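Local coordinates for metallo-beta-lactamase FIM-1 (Pseudomonas aeruginosa, PDB 6V3Q), which probably hydrolyses beta-lactams to substituted beta-amino acids with the help of zinc, as a class B metallo-beta-lactamase, at residues K26-E29 with H33-S36; H81-K86 with L174-D179; N107-Q112 with H145-I150. All coordinates share one frame; numbering follows the deposited sequence.

Interaction 1. Residues K26-E29 with H33-S36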
loop_
_atom_site.group_PDB
_atom_site.type_symbol
_atom_site.label_atom_id
_atom_site.label_comp_id
_atom_site.label_asym_id
_atom_site.label_seq_id
_atom_site.Cartn_x
_atom_site.Cartn_y
_atom_site.Cartn_z
ATOM N N LYS A 26 7.913 0.761 0.500
ATOM C CA LYS A 26 7.820 1.901 1.398
ATOM C C LYS A 26 6.666 1.670 2.362
ATOM O O LYS A 26 5.542 1.381 1.935
ATOM C CB LYS A 26 7.617 3.205 0.627
ATOM C CG LYS A 26 8.059 4.441 1.397
ATOM C CD LYS A 26 7.021 5.552 1.335
ATOM C CE LYS A 26 6.494 5.747 -0.075
ATOM N NZ LYS A 26 5.671 6.978 -0.221
ATOM N N HIS A 27 6.955 1.771 3.656
ATOM C CA HIS A 27 5.924 1.630 4.672
ATOM C C HIS A 27 5.057 2.881 4.707
ATOM O O HIS A 27 5.569 4.004 4.753
ATOM C CB HIS A 27 6.566 1.375 6.038
ATOM C CG HIS A 27 5.649 1.604 7.199
ATOM N ND1 HIS A 27 4.729 0.669 7.621
ATOM C CD2 HIS A 27 5.518 2.663 8.034
ATOM C CE1 HIS A 27 4.069 1.142 8.662
ATOM N NE2 HIS A 27 4.526 2.352 8.931
ATOM N N MET A 28 3.744 2.691 4.692
ATOM C CA MET A 28 2.802 3.797 4.744
ATOM C C MET A 28 2.129 3.841 6.111
ATOM O O MET A 28 2.235 2.912 6.915
ATOM C CB MET A 28 1.767 3.678 3.618
ATOM C CG MET A 28 2.390 3.528 2.230
ATOM S SD MET A 28 2.445 5.041 1.240
ATOM C CE MET A 28 3.556 6.077 2.189
ATOM N N GLU A 29 1.436 4.952 6.374
ATOM C CA GLU A 29 0.839 5.152 7.693
ATOM C C GLU A 29 -0.313 4.189 7.954
ATOM O O GLU A 29 -0.564 3.832 9.111
ATOM C CB GLU A 29 0.364 6.595 7.863
ATOM C CG GLU A 29 1.421 7.537 8.419
ATOM C CD GLU A 29 0.817 8.740 9.120
ATOM O OE1 GLU A 29 -0.374 8.679 9.491
ATOM O OE2 GLU A 29 1.532 9.745 9.304
ATOM N N HIS A 33 2.100 -1.204 2.065
ATOM C CA HIS A 33 3.373 -0.969 1.405
ATOM C C HIS A 33 3.115 -0.613 -0.049
ATOM O O HIS A 33 2.134 -1.061 -0.644
ATOM C CB HIS A 33 4.300 -2.196 1.487
ATOM C CG HIS A 33 4.760 -2.530 2.873
ATOM N ND1 HIS A 33 4.049 -3.356 3.717
ATOM C CD2 HIS A 33 5.871 -2.163 3.556
ATOM C CE1 HIS A 33 4.697 -3.477 4.861
ATOM N NE2 HIS A 33 5.805 -2.761 4.792
ATOM N N VAL A 34 4.000 0.204 -0.615
ATOM C CA VAL A 34 3.992 0.531 -2.035
ATOM C C VAL A 34 5.320 0.078 -2.622
ATOM O O VAL A 34 6.374 0.440 -2.093
ATOM C CB VAL A 34 3.762 2.032 -2.303
ATOM C CG1 VAL A 34 2.352 2.431 -1.907
ATOM C CG2 VAL A 34 4.770 2.897 -1.562
ATOM N N PRO A 35 5.329 -0.729 -3.678
ATOM C CA PRO A 35 6.591 -1.219 -4.236
ATOM C C PRO A 35 7.191 -0.272 -5.266
ATOM O O PRO A 35 6.515 0.576 -5.850
ATOM C CB PRO A 35 6.178 -2.541 -4.897
ATOM C CG PRO A 35 4.784 -2.284 -5.349
ATOM C CD PRO A 35 4.164 -1.379 -4.307
ATOM N N SER A 36 8.495 -0.438 -5.474
ATOM C CA SER A 36 9.223 0.287 -6.505
ATOM C C SER A 36 10.267 -0.638 -7.108
ATOM O O SER A 36 10.956 -1.360 -6.382
ATOM C CB SER A 36 9.897 1.551 -5.953
ATOM O OG SER A 36 10.492 2.300 -6.994
#
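The carbonyl O of Lys-26 is met twice from the neighbouring strand: Val-34 N donates a hydrogen bond to Lys-26 O over 3.2 Å, and His-33 CA reaches Lys-26 O in a CA-H...O contact, also of 3.2 Å. Both lie at the turn end of the beta hairpin formed by strands 19-27 and 33-43. The return bond, Lys-26 N to Val-34 O, is 3.0 Å long with an N-H...O angle of 167°, which makes Lys-26/Val-34 an antiparallel hydrogen-bonded pair. His-27/His-33 is the non-hydrogen-bonded pair that follows it toward the turn, with the two CA atoms 4.9 Å apart.

On the face of these two histidines, the His-33 ring comes obliquely against the partner strand, its CD2 4.0 Å from His-27 CA, while its NE2 bonds to Lys-6 O. In the metallo-beta-lactamase fold this hairpin flanks the active site, and Lys-26 lies about 9 Å, between side chains, from zinc-binding His-83.

On the face of Lys-26 and Val-34 the two side chains run alongside each other, and Trp-54 lies against both residues. The lysine chain folds back at chi2 and again at chi3 (-45°), and in this way it clasps Val-34 CG2, which is 3.6 Å from both CB and CE of Lys-26.

Interaction 2. Residues H81-K86 with L174-D179. With ZN (zinc ion), chain C.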
loop_
_atom_site.group_PDB
_atom_site.type_symbol
_atom_site.label_atom_id
_atom_site.label_comp_id
_atom_site.label_asym_id
_atom_site.label_seq_id
_atom_site.Cartn_x
_atom_site.Cartn_y
_atom_site.Cartn_z
ATOM N N HIS A 81 14.464 9.714 -12.619
ATOM C CA HIS A 81 13.980 11.065 -12.337
ATOM C C HIS A 81 14.179 11.350 -10.854
ATOM O O HIS A 81 14.566 10.472 -10.079
ATOM C CB HIS A 81 12.517 11.265 -12.753
ATOM C CG HIS A 81 11.533 10.487 -11.937
ATOM N ND1 HIS A 81 11.368 9.124 -12.065
ATOM C CD2 HIS A 81 10.640 10.889 -11.003
ATOM C CE1 HIS A 81 10.423 8.719 -11.235
ATOM N NE2 HIS A 81 9.966 9.769 -10.578
ATOM N N ALA A 82 13.910 12.598 -10.475
ATOM C CA ALA A 82 14.248 13.097 -9.143
ATOM C C ALA A 82 13.029 13.045 -8.221
ATOM O O ALA A 82 12.482 14.060 -7.789
ATOM C CB ALA A 82 14.819 14.507 -9.240
ATOM N N HIS A 83 12.611 11.820 -7.929
ATOM C CA HIS A 83 11.677 11.518 -6.855
ATOM C C HIS A 83 12.333 10.511 -5.920
ATOM O O HIS A 83 13.340 9.885 -6.261
ATOM C CB HIS A 83 10.344 10.986 -7.398
ATOM C CG HIS A 83 9.405 12.064 -7.840
ATOM N ND1 HIS A 83 8.231 11.802 -8.511
ATOM C CD2 HIS A 83 9.464 13.410 -7.698
ATOM C CE1 HIS A 83 7.608 12.939 -8.768
ATOM N NE2 HIS A 83 8.335 13.930 -8.286
ATOM N N ASP A 84 11.763 10.354 -4.722
ATOM C CA ASP A 84 12.439 9.573 -3.692
ATOM C C ASP A 84 12.384 8.066 -3.924
ATOM O O ASP A 84 13.134 7.335 -3.269
ATOM C CB ASP A 84 11.875 9.893 -2.303
ATOM C CG ASP A 84 10.366 9.977 -2.283
ATOM O OD1 ASP A 84 9.702 8.990 -2.664
ATOM O OD2 ASP A 84 9.841 11.033 -1.869
ATOM N N ASP A 85 11.538 7.573 -4.826
ATOM C CA ASP A 85 11.609 6.153 -5.150
ATOM C C ASP A 85 12.705 5.844 -6.160
ATOM O O ASP A 85 13.026 4.667 -6.361
ATOM C CB ASP A 85 10.261 5.646 -5.669
ATOM C CG ASP A 85 9.720 6.476 -6.811
ATOM O OD1 ASP A 85 9.997 7.693 -6.856
ATOM O OD2 ASP A 85 9.006 5.907 -7.664
ATOM N N LYS A 86 13.288 6.867 -6.783
ATOM C CA LYS A 86 14.382 6.691 -7.727
ATOM C C LYS A 86 15.712 7.219 -7.220
ATOM O O LYS A 86 16.748 6.622 -7.514
ATOM C CB LYS A 86 14.058 7.382 -9.058
ATOM C CG LYS A 86 12.763 6.922 -9.676
ATOM C CD LYS A 86 12.635 5.416 -9.576
ATOM C CE LYS A 86 11.354 4.945 -10.210
ATOM N NZ LYS A 86 11.171 3.472 -10.097
ATOM N N LEU A 174 -3.401 7.852 -14.498
ATOM C CA LEU A 174 -1.988 8.187 -14.625
ATOM C C LEU A 174 -1.270 8.249 -13.283
ATOM O O LEU A 174 -0.037 8.334 -13.263
ATOM C CB LEU A 174 -1.830 9.521 -15.363
ATOM C CG LEU A 174 -2.035 9.472 -16.879
ATOM C CD1 LEU A 174 -2.048 10.868 -17.491
ATOM C CD2 LEU A 174 -0.963 8.615 -17.533
ATOM N N GLY A 175 -2.001 8.195 -12.171
ATOM C CA GLY A 175 -1.392 8.235 -10.855
ATOM C C GLY A 175 -1.146 9.642 -10.352
ATOM O O GLY A 175 -1.968 10.539 -10.562
ATOM N N ASN A 176 -0.015 9.840 -9.678
ATOM C CA ASN A 176 0.379 11.163 -9.200
ATOM C C ASN A 176 0.737 12.045 -10.390
ATOM O O ASN A 176 1.747 11.812 -11.063
ATOM C CB ASN A 176 1.558 11.042 -8.240
ATOM C CG ASN A 176 2.136 12.390 -7.859
ATOM O OD1 ASN A 176 1.407 13.319 -7.519
ATOM N ND2 ASN A 176 3.458 12.505 -7.929
ATOM N N THR A 177 -0.085 13.064 -10.649
ATOM C CA THR A 177 0.099 13.958 -11.787
ATOM C C THR A 177 0.498 15.368 -11.364
ATOM O O THR A 177 0.367 16.309 -12.155
ATOM C CB THR A 177 -1.173 14.003 -12.635
ATOM O OG1 THR A 177 -2.317 14.110 -11.778
ATOM C CG2 THR A 177 -1.294 12.750 -13.481
ATOM N N ALA A 178 0.990 15.533 -10.132
ATOM C CA ALA A 178 1.325 16.867 -9.639
ATOM C C ALA A 178 2.427 17.510 -10.471
ATOM O O ALA A 178 2.344 18.695 -10.816
ATOM C CB ALA A 178 1.739 16.790 -8.169
ATOM N N ASP A 179 3.466 16.750 -10.806
ATOM C CA ASP A 179 4.613 17.275 -11.534
ATOM C C ASP A 179 4.614 16.874 -13.005
ATOM O O ASP A 179 5.645 17.011 -13.673
ATOM C CB ASP A 179 5.911 16.808 -10.870
ATOM C CG ASP A 179 5.871 16.937 -9.358
ATOM O OD1 ASP A 179 5.357 17.958 -8.852
ATOM O OD2 ASP A 179 6.351 16.011 -8.668
HETATM ZN ZN ZN C . 7.980 9.991 -9.624
#
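His-83 and Asp-179 approach from opposite directions, NE2 of His-83 donating to OD2 of Asp-179 over 2.9 Å. The carboxylate oxygen sits at the ring edge, in the imidazole plane, and is met nearly in line with its own C-O bond. The planes of the ring and the carboxylate are nevertheless 62° apart, and the N-H...O angle of 136° makes the bond noticeably bent.

The torsions of His-83 explain how one ring serves two partners. At chi1, CG stands opposite the carbonyl carbon, which carries the ring toward the loop 174-179; chi2 (172°) then turns ND1 to the zinc ion, 2.1 Å away, and leaves NE2 for Asp-179. His-81 is rotated differently: its CG is tucked between the backbone N and the carbonyl carbon, and it binds zinc through NE2 at 2.2 Å. His-145 completes the three histidines at the metal.

His-81, His-83 and Asp-85 form the HxHxD signature of the metallo-beta-lactamase superfamily. Asp-85 does not coordinate here, since its OD1 remains 4.1 Å from the zinc ion, in keeping with the mono-zinc form of the enzyme. Because it bonds a zinc ligand and not the metal, Asp-179 is a second-shell residue: together with the metal bond at ND1, its bond holds the rotation of the His-83 ring, and it could polarise the imidazole toward the metal.

Asn-176 borders the same ring more loosely, its ND2 4.3 Å from CE1 of His-83. At the other end of this amide, OD1 of Asn-176 accepts a weak bond from Ala-178 N at 3.5 Å.

Interaction 3. Residues N107-Q112 with H145-I150. With ZN (zinc ion), chain C.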
loop_
_atom_site.group_PDB
_atom_site.type_symbol
_atom_site.label_atom_id
_atom_site.label_comp_id
_atom_site.label_asym_id
_atom_site.label_seq_id
_atom_site.Cartn_x
_atom_site.Cartn_y
_atom_site.Cartn_z
ATOM N N ASN A 107 19.295 16.514 -11.595
ATOM C CA ASN A 107 20.263 16.953 -10.598
ATOM C C ASN A 107 19.957 18.356 -10.091
ATOM O O ASN A 107 20.295 18.686 -8.949
ATOM C CB ASN A 107 21.676 16.896 -11.175
ATOM C CG ASN A 107 22.220 15.487 -11.226
ATOM O OD1 ASN A 107 21.784 14.622 -10.471
ATOM N ND2 ASN A 107 23.180 15.247 -12.115
ATOM N N ARG A 108 19.319 19.188 -10.916
ATOM C CA ARG A 108 19.017 20.553 -10.502
ATOM C C ARG A 108 17.857 20.605 -9.515
ATOM O O ARG A 108 17.867 21.419 -8.584
ATOM C CB ARG A 108 18.710 21.414 -11.727
ATOM C CG ARG A 108 19.909 21.682 -12.624
ATOM C CD ARG A 108 19.546 22.702 -13.682
ATOM N NE ARG A 108 18.372 22.284 -14.440
ATOM C CZ ARG A 108 17.587 23.110 -15.124
ATOM N NH1 ARG A 108 17.842 24.411 -15.147
ATOM N NH2 ARG A 108 16.539 22.635 -15.782
ATOM N N MET A 109 16.852 19.751 -9.694
ATOM C CA MET A 109 15.653 19.776 -8.865
ATOM C C MET A 109 15.676 18.750 -7.738
ATOM O O MET A 109 14.677 18.610 -7.027
ATOM C CB MET A 109 14.407 19.560 -9.731
ATOM C CG MET A 109 14.272 18.156 -10.293
ATOM S SD MET A 109 12.728 17.927 -11.206
ATOM C CE MET A 109 12.952 19.078 -12.554
ATOM N N ALA A 110 16.783 18.037 -7.556
ATOM C CA ALA A 110 16.905 17.079 -6.461
ATOM C C ALA A 110 17.016 17.782 -5.106
ATOM O O ALA A 110 16.385 17.332 -4.140
ATOM C CB ALA A 110 18.100 16.146 -6.687
ATOM N N PRO A 111 17.804 18.865 -4.971
ATOM C CA PRO A 111 17.827 19.581 -3.680
ATOM C C PRO A 111 16.467 20.068 -3.200
ATOM O O PRO A 111 16.177 19.983 -2.000
ATOM C CB PRO A 111 18.776 20.754 -3.958
ATOM C CG PRO A 111 19.704 20.231 -4.973
ATOM C CD PRO A 111 18.874 19.354 -5.864
ATOM N N GLN A 112 15.630 20.582 -4.108
ATOM C CA GLN A 112 14.310 21.066 -3.716
ATOM C C GLN A 112 13.425 19.930 -3.220
ATOM O O GLN A 112 12.633 20.112 -2.287
ATOM C CB GLN A 112 13.645 21.788 -4.889
ATOM C CG GLN A 112 14.135 23.210 -5.111
ATOM C CD GLN A 112 13.100 24.244 -4.720
ATOM O OE1 GLN A 112 11.906 24.067 -4.965
ATOM N NE2 GLN A 112 13.550 25.330 -4.102
ATOM N N HIS A 145 5.827 11.861 -16.953
ATOM C CA HIS A 145 5.489 11.768 -15.536
ATOM C C HIS A 145 6.094 12.930 -14.759
ATOM O O HIS A 145 5.446 13.502 -13.871
ATOM C CB HIS A 145 5.960 10.429 -14.969
ATOM C CG HIS A 145 6.025 10.394 -13.474
ATOM N ND1 HIS A 145 4.904 10.269 -12.681
ATOM C CD2 HIS A 145 7.077 10.478 -12.627
ATOM C CE1 HIS A 145 5.265 10.271 -11.409
ATOM N NE2 HIS A 145 6.578 10.395 -11.350
ATOM N N THR A 146 7.334 13.294 -15.081
ATOM C CA THR A 146 7.948 14.530 -14.629
ATOM C C THR A 146 8.620 15.188 -15.827
ATOM O O THR A 146 8.709 14.609 -16.913
ATOM C CB THR A 146 8.967 14.293 -13.507
ATOM O OG1 THR A 146 10.001 13.423 -13.975
ATOM C CG2 THR A 146 8.299 13.674 -12.285
ATOM N N ARG A 147 9.097 16.417 -15.621
ATOM C CA ARG A 147 9.792 17.123 -16.693
ATOM C C ARG A 147 11.117 16.456 -17.036
ATOM O O ARG A 147 11.601 16.578 -18.166
ATOM C CB ARG A 147 10.030 18.583 -16.292
ATOM C CG ARG A 147 10.174 19.537 -17.466
ATOM C CD ARG A 147 10.923 20.817 -17.101
ATOM N NE ARG A 147 10.513 21.385 -15.819
ATOM C CZ ARG A 147 11.341 21.607 -14.802
ATOM N NH1 ARG A 147 12.631 21.320 -14.921
ATOM N NH2 ARG A 147 10.886 22.126 -13.671
ATOM N N ASP A 148 11.705 15.731 -16.087
ATOM C CA ASP A 148 13.075 15.257 -16.206
ATOM C C ASP A 148 13.196 13.756 -16.419
ATOM O O ASP A 148 14.322 13.251 -16.475
ATOM C CB ASP A 148 13.869 15.642 -14.956
ATOM C CG ASP A 148 13.260 15.074 -13.688
ATOM O OD1 ASP A 148 12.052 15.282 -13.468
ATOM O OD2 ASP A 148 13.983 14.405 -12.922
ATOM N N ASN A 149 12.088 13.028 -16.537
ATOM C CA ASN A 149 12.165 11.572 -16.572
ATOM C C ASN A 149 12.908 11.087 -17.812
ATOM O O ASN A 149 12.745 11.628 -18.910
ATOM C CB ASN A 149 10.769 10.937 -16.512
ATOM C CG ASN A 149 9.806 11.478 -17.565
ATOM O OD1 ASN A 149 8.591 11.347 -17.416
ATOM N ND2 ASN A 149 10.334 12.073 -18.629
ATOM N N ILE A 150 13.739 10.064 -17.620
ATOM C CA ILE A 150 14.442 9.386 -18.698
ATOM C C ILE A 150 14.181 7.891 -18.554
ATOM O O ILE A 150 13.702 7.419 -17.524
ATOM C CB ILE A 150 15.958 9.679 -18.687
ATOM C CG1 ILE A 150 16.578 9.199 -17.375
ATOM C CG2 ILE A 150 16.223 11.168 -18.886
ATOM C CD1 ILE A 150 18.077 9.357 -17.314
HETATM ZN ZN ZN C . 7.980 9.991 -9.624
#
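Met-109 carries the contact, touching both Arg-147 and Asp-148 with the end of its side chain. Its methyl CE lies 3.3 Å from NH1 and 3.7 Å from CZ of Arg-147, approaching the guanidinium obliquely. The sulfur turns to the neighbouring residue, SD lying 3.5 Å from OD1 of Asp-148. Chi1, which sets CG between the backbone N and the carbonyl carbon, and the extended chi2 carry SD to Asp-148; the bend at chi3 (64°) then swings CE off the line of the chain and toward Arg-147.

The charged contacts centre on Asp-105. NH2 of Arg-108 and NH1 of Arg-147 are 4.2 Å apart, and each forms a salt bridge to a different oxygen of the Asp-105 carboxylate, which offsets the like charges and ties the helix 104-108 to the loop.

Hydrogen bonds within 145-150 shape the GHTxDN segment of this enzyme family. Thr-146 OG1 donates to Asp-148 OD1 over 2.8 Å, meeting that oxygen from above the carboxylate plane (54° out of it). Asn-149 OD1 accepts from Thr-146 N at 3.3 Å. Asp-148 OD2 meanwhile takes bonds from Ser-106 OG and from Ala-82 N, which lies between two zinc-binding histidines.

Metal coordination enters through His-145, whose NE2 is 2.3 Å from the zinc ion.

No hydrogen bond runs directly between 107-112 and 145-150. Direct cohesion therefore rests on the methionine, while the buried Asp-148 carboxylate, bonded at both oxygens, acts as a second-shell link between helix 104-108 and the metal-binding loops.

Interaction 1 comes first along the chain and closes before the others open, whereas interaction 3 is nested inside the long loop closed by interaction 2. The hairpin of interaction 1 belongs to the seven-stranded sheet, and residues 81-86 follow its strand 74-78; residues 145-150 lead into strand 151-154 of the five-stranded sheet. The zinc site thus draws on both halves of the fold. Centres of interactions 2 and 3 are about 9 Å apart, and both touch the zinc ion. The centre of interaction 1 lies about 14 Å from that of interaction 2, which it meets where Ser-36 packs on Lys-86, and about 21 Å from that of interaction 3, with no contact between them.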